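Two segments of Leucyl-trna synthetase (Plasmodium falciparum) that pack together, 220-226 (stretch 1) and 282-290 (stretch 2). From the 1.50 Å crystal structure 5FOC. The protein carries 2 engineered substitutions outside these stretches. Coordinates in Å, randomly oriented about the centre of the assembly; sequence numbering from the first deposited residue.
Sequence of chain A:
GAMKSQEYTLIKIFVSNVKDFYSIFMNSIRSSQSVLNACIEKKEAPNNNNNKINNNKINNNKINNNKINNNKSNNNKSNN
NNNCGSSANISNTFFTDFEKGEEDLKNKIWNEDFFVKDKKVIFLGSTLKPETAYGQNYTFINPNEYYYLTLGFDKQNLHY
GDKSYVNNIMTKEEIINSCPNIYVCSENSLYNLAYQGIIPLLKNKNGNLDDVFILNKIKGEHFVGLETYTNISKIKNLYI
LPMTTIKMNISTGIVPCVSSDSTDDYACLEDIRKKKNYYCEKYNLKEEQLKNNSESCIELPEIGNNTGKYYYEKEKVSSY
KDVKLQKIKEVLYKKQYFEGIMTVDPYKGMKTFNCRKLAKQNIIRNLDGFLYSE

Stretch 1, residues 220-226: GEHFVGL
Stretch 2, residues 282-290: KYNLKEEQL

The contact joins two short, mostly irregular pieces of one chain, and its size is modest: 298 Å² buried, both sides summed. Stretch 1 opens with helical phi/psi from Gly220 to Phe223, held by Phe223 N to Gly220 O at 2.9 Å and Val224 N to Glu221 O at 3.2 Å. It then swings through a type II beta turn from Phe223 to Leu226, closed by Leu226 N to Phe223 O at 3.1 Å, with Val224 at -62/128 and Gly225 at 100/-19. Stretch 2 leaves a helix at Tyr283 (-117/171), passes Asn284 at -82/68, runs extended through Leu285 (-129/142) and Lys286 (-122/147), and winds into a 3-10 segment at 287-289. The register is set by Gly225 and Leu285, whose CA atoms lie 5.3 Å apart.

The apolar part is built around Val224, which points its CB toward stretch 2 with chi1 t (173°). Its CG1 reaches Tyr283 CB at 3.6 Å and Leu285 CG at 3.8 Å, so a single methyl serves two neighbours. Tyr283 also points toward its partner, chi1 m and chi2 -79°, and its ring meets Glu221 at the edge: Glu221 CB lies near the ring plane, 3.9 Å from Tyr283 CE1. Glu221, chi1 p and chi2 t, packs through the aliphatic root of its side chain. Leu285, m and t, leaves its backbone sideways, but its end comes nearer, bringing Leu285 CD2 to 3.9 Å from Gly225 CA.

The glycine is the clearest rule in the contact. A CB on Gly225 would point toward stretch 2 and fall 2.1 Å from Asn284 O, a clash; at these backbone angles it would also jam against the carbonyl O of Val224. Turn conformation and close packing therefore ask for the same residue. With no side chain in the way, Gly225 CA sits 3.5 Å from Asn284 O in a CA-H...O contact, the angle at H being 151°.

Direct conventional polar pairing is sparse. Gln289 points toward stretch 1 with chi1 m, chi2 t and chi3 -79°, and its NE2 gives a weak hydrogen bond to Gly225 O, 3.5 Å long with an angle of 141°. The other end of the same amide is used locally: Lys286 N donates to Gln289 OE1 at 2.9 Å, while Gln289 N bonds back to Lys286 O at 2.8 Å. These two bonds tie the glutamine to the backbone just before the 3-10 segment.

A water completes the polar layer. It accepts from Asn284 N at 3.0 Å and lies within donating reach of Glu221 O at 2.9 Å and Val224 O at 3.1 Å, linking backbone groups of both stretches. Val224 O and Asn284 O, both acceptors, lie 3.7 Å apart.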

# COMPACT_ATOMS: atom_id res chain seq x y z
N GLY A 220 -5.38 2.14 -10.82
CA GLY A 220 -4.59 1.14 -10.12
C GLY A 220 -4.09 0.01 -11.01
O GLY A 220 -3.01 -0.51 -10.76
N GLU A 221 -4.87 -0.33 -12.03
CA GLU A 221 -4.53 -1.40 -12.96
C GLU A 221 -3.12 -1.20 -13.55
O GLU A 221 -2.39 -2.16 -13.82
CB GLU A 221 -5.56 -1.54 -14.08
CG GLU A 221 -5.77 -0.34 -14.97
CD GLU A 221 -6.68 -0.64 -16.16
OE1 GLU A 221 -6.77 -1.78 -16.64
OE2 GLU A 221 -7.30 0.29 -16.66
N HIS A 222 -2.74 0.05 -13.72
CA HIS A 222 -1.45 0.36 -14.33
C HIS A 222 -0.26 0.06 -13.47
O HIS A 222 0.89 -0.08 -13.98
CB HIS A 222 -1.41 1.78 -14.80
CG HIS A 222 -2.42 2.06 -15.85
ND1 HIS A 222 -2.47 1.37 -17.03
CD2 HIS A 222 -3.47 2.92 -15.87
CE1 HIS A 222 -3.46 1.82 -17.77
NE2 HIS A 222 -4.11 2.74 -17.07
N PHE A 223 -0.48 -0.09 -12.18
CA PHE A 223 0.57 -0.44 -11.24
C PHE A 223 0.70 -1.93 -10.94
O PHE A 223 1.66 -2.35 -10.27
CB PHE A 223 0.37 0.28 -9.93
CG PHE A 223 0.38 1.78 -10.03
CD1 PHE A 223 1.46 2.48 -10.55
CD2 PHE A 223 -0.68 2.52 -9.51
CE1 PHE A 223 1.46 3.87 -10.58
CE2 PHE A 223 -0.68 3.90 -9.55
CZ PHE A 223 0.37 4.58 -10.06
N VAL A 224 -0.29 -2.71 -11.41
CA VAL A 224 -0.30 -4.14 -11.16
C VAL A 224 0.94 -4.76 -11.79
O VAL A 224 1.25 -4.51 -12.94
CB VAL A 224 -1.61 -4.81 -11.62
CG1 VAL A 224 -1.56 -6.32 -11.51
CG2 VAL A 224 -2.74 -4.29 -10.70
N GLY A 225 1.66 -5.51 -10.98
CA GLY A 225 2.92 -6.18 -11.42
C GLY A 225 4.21 -5.46 -11.02
O GLY A 225 5.30 -6.05 -11.04
N LEU A 226 4.14 -4.17 -10.67
CA LEU A 226 5.27 -3.47 -10.12
C LEU A 226 5.80 -4.17 -8.89
O LEU A 226 5.03 -4.67 -8.05
CB LEU A 226 4.96 -2.04 -9.70
CG LEU A 226 4.90 -0.90 -10.69
CD1 LEU A 226 4.67 0.42 -9.95
CD2 LEU A 226 6.22 -0.81 -11.42
N LYS A 282 -4.92 -10.38 -18.38
CA LYS A 282 -5.49 -9.04 -18.17
C LYS A 282 -4.46 -7.99 -17.73
O LYS A 282 -4.55 -6.84 -18.16
CB LYS A 282 -6.64 -9.09 -17.14
CG LYS A 282 -7.35 -7.76 -16.91
CD LYS A 282 -8.68 -7.97 -16.21
CE LYS A 282 -9.33 -6.66 -15.77
NZ LYS A 282 -9.77 -5.82 -16.91
N TYR A 283 -3.54 -8.39 -16.85
CA TYR A 283 -2.57 -7.46 -16.24
C TYR A 283 -1.14 -7.80 -16.61
O TYR A 283 -0.85 -8.87 -17.18
CB TYR A 283 -2.69 -7.51 -14.73
CG TYR A 283 -4.07 -7.14 -14.18
CD1 TYR A 283 -4.46 -5.80 -14.09
CD2 TYR A 283 -4.96 -8.12 -13.76
CE1 TYR A 283 -5.73 -5.45 -13.59
CE2 TYR A 283 -6.24 -7.78 -13.24
CZ TYR A 283 -6.60 -6.45 -13.16
OH TYR A 283 -7.83 -6.11 -12.68
N ASN A 284 -0.23 -6.91 -16.25
CA ASN A 284 1.19 -7.17 -16.50
C ASN A 284 1.72 -8.06 -15.38
O ASN A 284 2.54 -7.61 -14.54
CB ASN A 284 1.97 -5.85 -16.61
CG ASN A 284 1.53 -4.98 -17.79
OD1 ASN A 284 1.37 -3.76 -17.64
ND2 ASN A 284 1.32 -5.59 -18.95
N LEU A 285 1.23 -9.32 -15.39
CA LEU A 285 1.55 -10.37 -14.39
C LEU A 285 1.98 -11.65 -15.09
O LEU A 285 1.41 -12.02 -16.10
CB LEU A 285 0.35 -10.71 -13.47
CG LEU A 285 -0.02 -9.71 -12.39
CD1 LEU A 285 -1.33 -10.17 -11.75
CD2 LEU A 285 1.09 -9.61 -11.37
N LYS A 286 2.96 -12.34 -14.50
CA LYS A 286 3.40 -13.65 -14.97
C LYS A 286 3.26 -14.66 -13.87
O LYS A 286 3.45 -14.30 -12.70
CB LYS A 286 4.84 -13.60 -15.49
CG LYS A 286 5.05 -12.61 -16.64
CD LYS A 286 6.39 -11.88 -16.55
CE LYS A 286 6.42 -10.85 -15.42
NZ LYS A 286 7.71 -10.10 -15.40
N GLU A 287 2.94 -15.90 -14.25
CA GLU A 287 2.77 -17.03 -13.32
C GLU A 287 3.85 -17.07 -12.26
O GLU A 287 3.59 -17.36 -11.11
CB GLU A 287 2.89 -18.38 -14.08
CG GLU A 287 1.74 -18.68 -15.00
CD GLU A 287 1.48 -20.16 -15.21
OE1 GLU A 287 2.35 -21.00 -14.89
OE2 GLU A 287 0.38 -20.47 -15.72
N GLU A 288 5.09 -16.86 -12.68
CA GLU A 288 6.22 -16.95 -11.75
C GLU A 288 6.23 -15.88 -10.65
O GLU A 288 6.94 -16.03 -9.66
CB GLU A 288 7.54 -16.92 -12.52
CG GLU A 288 7.75 -15.65 -13.34
CD GLU A 288 7.65 -15.91 -14.84
OE1 GLU A 288 6.66 -16.59 -15.29
OE2 GLU A 288 8.55 -15.42 -15.56
N GLN A 289 5.47 -14.81 -10.83
CA GLN A 289 5.34 -13.78 -9.79
C GLN A 289 4.35 -14.17 -8.71
O GLN A 289 4.34 -13.48 -7.71
CB GLN A 289 4.88 -12.45 -10.39
CG GLN A 289 5.84 -11.87 -11.41
CD GLN A 289 5.35 -10.56 -11.97
OE1 GLN A 289 4.49 -10.54 -12.84
NE2 GLN A 289 5.90 -9.45 -11.49
N LEU A 290 3.58 -15.25 -8.89
CA LEU A 290 2.47 -15.55 -7.98
C LEU A 290 2.83 -16.56 -6.92
O LEU A 290 1.96 -17.10 -6.28
CB LEU A 290 1.27 -16.04 -8.76
CG LEU A 290 0.83 -15.18 -9.91
CD1 LEU A 290 -0.34 -15.83 -10.59
CD2 LEU A 290 0.44 -13.81 -9.45
O HOH W 1 -0.79 -4.14 -15.18